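Local coordinates for superoxide dismutase [Mn/Fe] (Porphyromonas gingivalis, PDB 1UES), which catalyses the dismutation of superoxide radicals to oxygen and hydrogen peroxide with a manganese or iron ion bound in each subunit of a homodimer, at residues Asp177-Ile181 / Val182-Ile186. The protein carries 1 engineered substitution. Residues are numbered along the deposited sequence; the frame is centred on the assembly and turned at random.
Sequences DLWSI and VDWDI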
loop_
_atom_site.group_PDB
_atom_site.type_symbol
_atom_site.label_atom_id
_atom_site.label_comp_id
_atom_site.label_asym_id
_atom_site.label_seq_id
_atom_site.Cartn_x
_atom_site.Cartn_y
_atom_site.Cartn_z
ATOM N N ASP A 177 -9.903 10.735 -13.015
ATOM C CA ASP A 177 -11.184 11.188 -12.517
ATOM C C ASP A 177 -11.063 12.155 -11.345
ATOM O O ASP A 177 -11.969 12.921 -11.104
ATOM C CB ASP A 177 -12.064 10.013 -12.052
ATOM C CG ASP A 177 -12.713 9.260 -13.208
ATOM O OD1 ASP A 177 -12.962 9.880 -14.272
ATOM O OD2 ASP A 177 -12.974 8.049 -13.041
ATOM N N LEU A 178 -9.953 12.134 -10.613
ATOM C CA LEU A 178 -9.853 13.018 -9.466
ATOM C C LEU A 178 -9.927 14.462 -9.874
ATOM O O LEU A 178 -10.396 15.304 -9.118
ATOM C CB LEU A 178 -8.552 12.761 -8.709
ATOM C CG LEU A 178 -8.540 11.546 -7.793
ATOM C CD1 LEU A 178 -7.108 11.430 -7.205
ATOM C CD2 LEU A 178 -9.602 11.664 -6.688
ATOM N N TRP A 179 -9.454 14.762 -11.078
ATOM C CA TRP A 179 -9.486 16.160 -11.511
ATOM C C TRP A 179 -10.876 16.774 -11.516
ATOM O O TRP A 179 -11.039 17.989 -11.291
ATOM C CB TRP A 179 -8.837 16.288 -12.883
ATOM C CG TRP A 179 -7.456 15.794 -12.915
ATOM C CD1 TRP A 179 -7.016 14.608 -13.453
ATOM C CD2 TRP A 179 -6.296 16.437 -12.361
ATOM N NE1 TRP A 179 -5.659 14.483 -13.262
ATOM C CE2 TRP A 179 -5.194 15.583 -12.598
ATOM C CE3 TRP A 179 -6.083 17.653 -11.682
ATOM C CZ2 TRP A 179 -3.892 15.898 -12.185
ATOM C CZ3 TRP A 179 -4.765 17.964 -11.269
ATOM C CH2 TRP A 179 -3.703 17.088 -11.525
ATOM N N SER A 180 -11.888 15.939 -11.740
ATOM C CA SER A 180 -13.257 16.400 -11.784
ATOM C C SER A 180 -13.809 16.854 -10.428
ATOM O O SER A 180 -14.822 17.548 -10.385
ATOM C CB SER A 180 -14.160 15.316 -12.390
ATOM O OG SER A 180 -14.394 14.234 -11.488
ATOM N N ILE A 181 -13.167 16.470 -9.320
ATOM C CA ILE A 181 -13.665 16.912 -8.012
ATOM C C ILE A 181 -12.740 17.882 -7.279
ATOM O O ILE A 181 -13.004 18.257 -6.130
ATOM C CB ILE A 181 -13.950 15.737 -7.058
ATOM C CG1 ILE A 181 -12.758 14.795 -6.979
ATOM C CG2 ILE A 181 -15.229 15.008 -7.515
ATOM C CD1 ILE A 181 -12.926 13.705 -5.943
ATOM N N VAL A 182 -11.656 18.271 -7.922
ATOM C CA VAL A 182 -10.749 19.216 -7.286
ATOM C C VAL A 182 -11.386 20.605 -7.255
ATOM O O VAL A 182 -11.867 21.096 -8.274
ATOM C CB VAL A 182 -9.408 19.293 -8.067
ATOM C CG1 VAL A 182 -8.535 20.442 -7.556
ATOM C CG2 VAL A 182 -8.671 17.971 -7.922
ATOM N N ASP A 183 -11.406 21.229 -6.089
ATOM C CA ASP A 183 -11.928 22.590 -5.982
ATOM C C ASP A 183 -10.691 23.481 -6.062
ATOM O O ASP A 183 -9.956 23.633 -5.087
ATOM C CB ASP A 183 -12.638 22.797 -4.654
ATOM C CG ASP A 183 -13.247 24.181 -4.541
ATOM O OD1 ASP A 183 -14.162 24.364 -3.716
ATOM O OD2 ASP A 183 -12.808 25.074 -5.291
ATOM N N TRP A 184 -10.439 24.059 -7.231
ATOM C CA TRP A 184 -9.253 24.889 -7.372
ATOM C C TRP A 184 -9.252 26.142 -6.500
ATOM O O TRP A 184 -8.185 26.693 -6.234
ATOM C CB TRP A 184 -9.014 25.240 -8.841
ATOM C CG TRP A 184 -8.493 24.023 -9.587
ATOM C CD1 TRP A 184 -9.218 23.186 -10.387
ATOM C CD2 TRP A 184 -7.179 23.459 -9.496
ATOM N NE1 TRP A 184 -8.439 22.128 -10.797
ATOM C CE2 TRP A 184 -7.182 22.267 -10.267
ATOM C CE3 TRP A 184 -5.996 23.839 -8.836
ATOM C CZ2 TRP A 184 -6.050 21.452 -10.399
ATOM C CZ3 TRP A 184 -4.858 23.020 -8.962
ATOM C CH2 TRP A 184 -4.901 21.835 -9.744
ATOM N N ASP A 185 -10.421 26.571 -6.038
ATOM C CA ASP A 185 -10.481 27.740 -5.165
ATOM C C ASP A 185 -9.797 27.415 -3.851
ATOM O O ASP A 185 -9.141 28.270 -3.255
ATOM C CB ASP A 185 -11.927 28.144 -4.908
ATOM C CG ASP A 185 -12.601 28.659 -6.159
ATOM O OD1 ASP A 185 -11.946 29.432 -6.897
ATOM O OD2 ASP A 185 -13.766 28.277 -6.415
ATOM N N ILE A 186 -9.942 26.169 -3.402
ATOM C CA ILE A 186 -9.312 25.753 -2.167
ATOM C C ILE A 186 -7.813 25.552 -2.383
ATOM O O ILE A 186 -7.003 25.997 -1.589
ATOM C CB ILE A 186 -9.970 24.472 -1.621
ATOM C CG1 ILE A 186 -11.432 24.783 -1.298
ATOM C CG2 ILE A 186 -9.199 23.929 -0.408
ATOM C CD1 ILE A 186 -12.340 23.587 -1.214
HETATM O O HOH W 1 -9.182 19.799 -12.500
#
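Trp179 and Trp184 meet at the edges of their indoles around the turn between helix 171-178 and helix 184-190, with Trp184 in the first turn of the second helix, a clear case of a helix-to-helix link that contributes side chains to the packing on a neighbouring strand. Trp184 CZ2 approaches Trp179 CZ3 to 3.8 Å, close to the planes of both rings, so the pair touches rim to rim without stacking. Val182 lies between the backbone of Leu178 and Trp179 on one side and the Trp184 ring on the other. Followed outward, its side chain starts at CB, which lies 3.8 Å from Trp179 O. Its two methyls then part company. CG2, anti to the carbonyl carbon, turns back toward the first helix and rests 3.4 Å from Leu178 O. CG1, anti to the backbone N (chi1 171°), goes the other way and lies 3.5 Å over one face of the Trp184 indole, displaced from the ring centre toward its periphery.

Trp179 O has two donors. Val182 N reaches it through a weak bond of 3.4 Å, and a water 2.9 Å from this oxygen also accepts from Trp184 NE1 at 3.0 Å, bridging backbone and indole. Further on, Asp183 N-caps the next helix, its OD2 accepting from Asp185 N on the anti side, with the donor tilted about 30° from the carboxylate plane.

The link joins helix 171-178 to helix 184-190 in the C-terminal domain. Val182 and both tryptophans pack on Leu154 of strand 151-157, which ends at the manganese ligand Asp157, while Asn112 of helix 104-116 accepts from Trp179 NE1 and Phe104 meets Trp184 nearly perpendicularly.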